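Peroxiredoxin (Clostridioides difficile, PDB 6TSB) is a bifunctional peroxiredoxin-chitinase of the spore coat, also called CotE, whose carboxy-terminal glycoside hydrolase family 18 domain, the part described here, carries the chitinase activity. Local coordinates at the interface of chains A and B. Coordinates in Å, arbitrary orientation; residue numbers count along the deposited sequence, not the author numbering. Chains: chain A/B, Peroxiredoxin.

Contact 1: the interface of chains A and B. Residues chain A 24-26; chain B 353-354.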
# COMPACT_ATOMS: atom_id res chain seq x y z
N PRO A 24 5.33 -0.31 18.52
CA PRO A 24 6.69 0.23 18.34
C PRO A 24 7.59 0.21 19.60
O PRO A 24 7.32 0.97 20.52
CB PRO A 24 6.46 1.68 17.86
CG PRO A 24 5.07 2.04 18.34
CD PRO A 24 4.30 0.74 18.37
N ILE A 25 8.66 -0.61 19.57
CA ILE A 25 9.73 -0.77 20.62
C ILE A 25 10.63 0.47 20.63
O ILE A 25 11.20 0.74 19.58
CB ILE A 25 10.59 -2.03 20.35
CG1 ILE A 25 9.77 -3.32 20.34
CG2 ILE A 25 11.75 -2.11 21.35
CD1 ILE A 25 10.48 -4.47 19.66
N VAL A 26 10.80 1.15 21.76
CA VAL A 26 11.75 2.31 21.92
C VAL A 26 12.82 1.90 22.94
O VAL A 26 12.54 2.03 24.14
CB VAL A 26 11.04 3.61 22.35
CG1 VAL A 26 11.94 4.84 22.17
CG2 VAL A 26 9.71 3.82 21.64
N PRO B 353 11.21 5.66 16.83
CA PRO B 353 10.38 4.74 16.06
C PRO B 353 8.87 5.03 16.21
O PRO B 353 8.11 4.60 15.37
CB PRO B 353 10.75 3.33 16.57
CG PRO B 353 11.88 3.53 17.58
CD PRO B 353 11.94 5.01 17.93
N GLU B 354 8.47 5.74 17.27
CA GLU B 354 7.06 6.16 17.48
C GLU B 354 6.65 7.11 16.35
O GLU B 354 5.57 6.89 15.78
CB GLU B 354 6.88 6.84 18.84
CG GLU B 354 6.58 5.86 19.96
CD GLU B 354 6.66 6.47 21.34
OE1 GLU B 354 7.76 6.91 21.72
OE2 GLU B 354 5.62 6.52 22.03

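Contact 2: the interface of chains A and B. Residues chain A 219-221, 264; chain B 304, 306-307.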
# COMPACT_ATOMS: atom_id res chain seq x y z
N ARG A 219 14.00 -13.92 -10.08
CA ARG A 219 12.81 -13.06 -9.79
C ARG A 219 12.33 -13.31 -8.36
O ARG A 219 11.13 -13.57 -8.16
CB ARG A 219 11.69 -13.32 -10.80
CG ARG A 219 11.97 -12.79 -12.21
CD ARG A 219 10.87 -13.19 -13.18
NE ARG A 219 11.11 -14.54 -13.71
CZ ARG A 219 11.10 -14.88 -14.99
NH1 ARG A 219 11.35 -16.13 -15.34
NH2 ARG A 219 10.85 -13.98 -15.93
N LYS A 220 13.25 -13.22 -7.40
CA LYS A 220 12.95 -13.42 -5.96
C LYS A 220 13.40 -12.15 -5.23
O LYS A 220 13.95 -11.26 -5.92
CB LYS A 220 13.68 -14.67 -5.45
CG LYS A 220 13.57 -15.92 -6.31
CD LYS A 220 12.16 -16.47 -6.46
CE LYS A 220 12.07 -17.97 -6.27
NZ LYS A 220 11.68 -18.31 -4.88
N HIS A 221 13.19 -12.08 -3.91
CA HIS A 221 13.68 -10.98 -3.04
C HIS A 221 15.20 -11.04 -2.89
O HIS A 221 15.77 -12.17 -2.79
CB HIS A 221 13.07 -11.02 -1.64
CG HIS A 221 11.59 -11.08 -1.65
ND1 HIS A 221 10.83 -10.14 -2.30
CD2 HIS A 221 10.73 -11.96 -1.09
CE1 HIS A 221 9.56 -10.42 -2.14
NE2 HIS A 221 9.47 -11.53 -1.38
N LEU A 264 16.58 -7.03 -9.70
CA LEU A 264 15.89 -8.19 -10.32
C LEU A 264 16.97 -9.10 -10.92
O LEU A 264 17.48 -8.80 -12.03
CB LEU A 264 14.88 -7.70 -11.37
CG LEU A 264 14.02 -8.78 -12.04
CD1 LEU A 264 13.05 -9.39 -11.05
CD2 LEU A 264 13.27 -8.21 -13.24
N PHE B 304 7.08 -11.04 -11.38
CA PHE B 304 7.91 -10.34 -10.36
C PHE B 304 9.02 -9.58 -11.10
O PHE B 304 9.74 -10.21 -11.93
CB PHE B 304 8.42 -11.37 -9.35
CG PHE B 304 9.25 -10.85 -8.20
CD1 PHE B 304 10.55 -10.40 -8.40
CD2 PHE B 304 8.75 -10.86 -6.91
CE1 PHE B 304 11.32 -9.94 -7.34
CE2 PHE B 304 9.52 -10.39 -5.85
CZ PHE B 304 10.80 -9.93 -6.07
N MET B 306 10.76 -6.26 -9.59
CA MET B 306 11.72 -5.48 -8.76
C MET B 306 11.64 -5.86 -7.26
O MET B 306 10.51 -5.96 -6.74
CB MET B 306 11.44 -3.99 -8.90
CG MET B 306 12.54 -3.11 -8.33
SD MET B 306 14.10 -3.32 -9.21
CE MET B 306 13.61 -2.92 -10.89
N SER B 307 12.80 -6.00 -6.60
CA SER B 307 12.98 -6.16 -5.14
C SER B 307 13.73 -4.95 -4.57
O SER B 307 14.85 -4.68 -5.00
CB SER B 307 13.71 -7.45 -4.82
OG SER B 307 13.87 -7.64 -3.42
O HOH W 1 11.72 -7.54 -2.06

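Contact 3: the interface of chains A and B. Residues chain A 288-290, 297, 304; chain B 221, 228, 230, 362.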
# COMPACT_ATOMS: atom_id res chain seq x y z
N ARG A 288 -2.26 7.17 -0.07
CA ARG A 288 -2.39 7.23 1.41
C ARG A 288 -3.62 6.41 1.85
O ARG A 288 -4.52 6.15 1.01
CB ARG A 288 -2.52 8.68 1.89
CG ARG A 288 -1.33 9.57 1.57
CD ARG A 288 -0.19 9.36 2.55
NE ARG A 288 1.05 9.92 2.05
CZ ARG A 288 1.53 11.13 2.33
NH1 ARG A 288 0.86 11.95 3.13
NH2 ARG A 288 2.67 11.53 1.80
N PHE A 289 -3.66 6.02 3.12
CA PHE A 289 -4.76 5.21 3.72
C PHE A 289 -5.12 5.73 5.13
O PHE A 289 -4.24 5.91 6.03
CB PHE A 289 -4.44 3.70 3.70
CG PHE A 289 -5.66 2.83 3.69
CD1 PHE A 289 -6.36 2.57 4.86
CD2 PHE A 289 -6.16 2.33 2.50
CE1 PHE A 289 -7.50 1.79 4.84
CE2 PHE A 289 -7.31 1.56 2.47
CZ PHE A 289 -7.98 1.29 3.64
N ASP A 290 -6.42 5.97 5.32
CA ASP A 290 -7.04 6.27 6.63
C ASP A 290 -7.49 4.93 7.21
O ASP A 290 -8.46 4.36 6.68
CB ASP A 290 -8.15 7.30 6.46
CG ASP A 290 -8.55 8.01 7.73
OD1 ASP A 290 -8.41 7.40 8.82
OD2 ASP A 290 -9.01 9.18 7.61
N TYR A 297 -7.06 7.15 -0.17
CA TYR A 297 -7.06 8.53 -0.70
C TYR A 297 -5.71 8.82 -1.33
O TYR A 297 -4.79 8.00 -1.19
CB TYR A 297 -7.46 9.51 0.41
CG TYR A 297 -6.47 9.76 1.53
CD1 TYR A 297 -6.23 8.81 2.52
CD2 TYR A 297 -5.84 10.99 1.65
CE1 TYR A 297 -5.35 9.08 3.57
CE2 TYR A 297 -4.97 11.27 2.68
CZ TYR A 297 -4.72 10.32 3.66
OH TYR A 297 -3.85 10.63 4.67
N PHE A 304 -4.55 16.75 0.45
CA PHE A 304 -5.53 15.69 0.12
C PHE A 304 -6.17 16.03 -1.24
O PHE A 304 -6.65 17.18 -1.42
CB PHE A 304 -6.55 15.59 1.27
CG PHE A 304 -7.62 14.53 1.15
CD1 PHE A 304 -8.66 14.66 0.24
CD2 PHE A 304 -7.61 13.43 1.99
CE1 PHE A 304 -9.65 13.70 0.15
CE2 PHE A 304 -8.60 12.46 1.89
CZ PHE A 304 -9.62 12.59 0.97
N HIS B 221 -12.97 12.60 2.93
CA HIS B 221 -13.52 11.35 2.33
C HIS B 221 -14.98 11.54 1.92
O HIS B 221 -15.74 12.23 2.66
CB HIS B 221 -13.45 10.16 3.28
CG HIS B 221 -12.09 9.93 3.84
ND1 HIS B 221 -11.00 9.75 3.03
CD2 HIS B 221 -11.66 9.85 5.12
CE1 HIS B 221 -9.94 9.56 3.79
NE2 HIS B 221 -10.32 9.60 5.07
N SER B 228 -13.21 9.57 11.15
CA SER B 228 -11.76 9.89 11.26
C SER B 228 -11.56 11.42 11.22
O SER B 228 -12.58 12.16 11.17
CB SER B 228 -10.97 9.22 10.15
OG SER B 228 -10.86 10.09 9.02
N LEU B 230 -10.30 12.91 8.64
CA LEU B 230 -10.38 13.27 7.20
C LEU B 230 -11.80 13.06 6.65
O LEU B 230 -11.96 13.08 5.43
CB LEU B 230 -9.35 12.42 6.46
CG LEU B 230 -7.90 12.67 6.89
CD1 LEU B 230 -6.97 11.63 6.29
CD2 LEU B 230 -7.48 14.09 6.52
N GLY B 362 -0.68 6.36 8.41
CA GLY B 362 -1.34 7.23 7.42
C GLY B 362 -0.89 6.96 6.00
O GLY B 362 -0.92 7.90 5.20

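Contact 1: the interface of chains A and B
The loop of chain A formed by A:Pro24, A:Ile25 and A:Val26 lies against the first turn of helix 353-361 of chain B, where B:Pro353 and B:Glu354 face it. This patch illustrates shape fit without directional bonds, since no polar pair across it comes within hydrogen-bonding reach. A:Val26 makes the main side-chain contact. Its CG1 stands anti to the backbone N (chi1 -166°), and this turns the other methyl, CG2, toward the glutamate. A:Val26 CG2 lies 3.7 Å from B:Glu354 OE1, a carboxylate oxygen. The same methyl sits 4.1 Å from both CG and the carboxylate carbon CD of B:Glu354. The glutamate is extended beyond CG and crosses the valine at about a right angle. One residue back, the carbonyl oxygen O of A:Ile25 approaches the pyrrolidine of B:Pro353, 3.5 Å from its CG. The ring of A:Pro24 is a more distant neighbour, with CB 4.2 Å from B:Pro353 O. In all, 155 Å² of protein surface is hidden here. The patch seats the amino-terminal segment of this chitinase piece against its partner's last helix, and may add a modest, non-directional van der Waals contact to a pairing that may or may not persist in the full-length protein.

Contact 2: the interface of chains A and B
Loop 219-221 of chain A, which follows the 3-10 helix 216-218, together with A:Leu264 at the end of strand 261-264, receives strand 303-307 of chain B through B:Phe304 and B:Ser307. It exemplifies an aromatic knob held by main-chain as well as side-chain atoms. The phenyl of B:Phe304 has CG anti to its own backbone N (chi1 -178°), which swings the ring away from its strand and under the loop. One face receives the carbonyl oxygen of A:Arg219, whose O is 3.2 Å from B:Phe304 CD1 and displaced toward the rim. The next carbonyl, A:Lys220 O, lies 3.3 Å from B:Phe304 CE1. Around the rim, A:Leu264 CD1 sits in the ring plane, 3.8 Å from B:Phe304 CD1. Also in that plane is A:His221 CE1, 3.7 Å from B:Phe304 CE2: the CE2/CZ edge of the phenyl points at the imidazole face on its ND1-CE1 side, with the planes 66° apart. The aliphatic stem of A:Arg219 passes beside the phenylalanine backbone, its CG 3.4 Å from B:Phe304 O. Polar linkage is indirect: a water lies 2.8 Å from A:His221 ND1 and 2.6 Å from the hydroxyl OG of B:Ser307, bridging imidazole and strand. By plugging B:Phe304 into the partner's loop and tying the loop's histidine through water, the site would help set how the two chitinase domains sit in the deposited dimer, which may not be the biological one.

Contact 3: the interface of chains A and B
A:Asp290 keeps the extended backbone of strand 286-290 and faces loops of chain B, where B:Leu230 departs from the extended form (psi 14°). Two donors converging on one carboxylate oxygen are the theme. The aspartate CG lies anti to its backbone N (chi1 -161°), sending OD2 across the interface. B:His221 NE2 donates to A:Asp290 OD2 at 2.9 Å, nearly straight at 165°, from the anti side and in the imidazole plane. The nearby carboxylate could favour protonation of B:His221, though NE2 can also donate from a neutral ring. B:Ser228 OG donates to the same OD2 at 2.5 Å, but from the syn side. Both donors approach from one face of the carboxylate, each tilted out of its plane. Behind the serine, B:Leu230 N donates to B:Ser228 OG at 2.9 Å, which would steer the hydroxyl hydrogen toward the acid. The side chain of B:Leu230 covers the bonded oxygen, with CD1 3.4 Å from A:Asp290 OD2. Just past helix 353-361, B:Gly362 CA lies 3.5 Å from the carbonyl O of A:Phe289. The phenol ring of A:Tyr297 is sandwiched, with A:Arg288 CB over one face and B:Leu230 on the other. There the leucine methyl CD1 stands over the hydroxyl-bearing carbon, 3.7 Å from A:Tyr297 CZ.

For the copies given, the C-alpha centres of contact 1 and contact 2 lie about 29 Å apart, those of contact 1 and contact 3 about 23 Å, and those of contact 2 and contact 3 about 30 Å. Contacts 2 and 3 draw on the same histidine and phenylalanine with the chains exchanged, so contact 3 adjoins the twin of contact 2, and this joint patch recurs across the two-fold axis. Contact 1 uses the start of helix 353-361, and contact 3 the glycine just beyond its end. The repeated patches may limit rocking between the domains, although the structure alone does not show that this dimer forms on the spore.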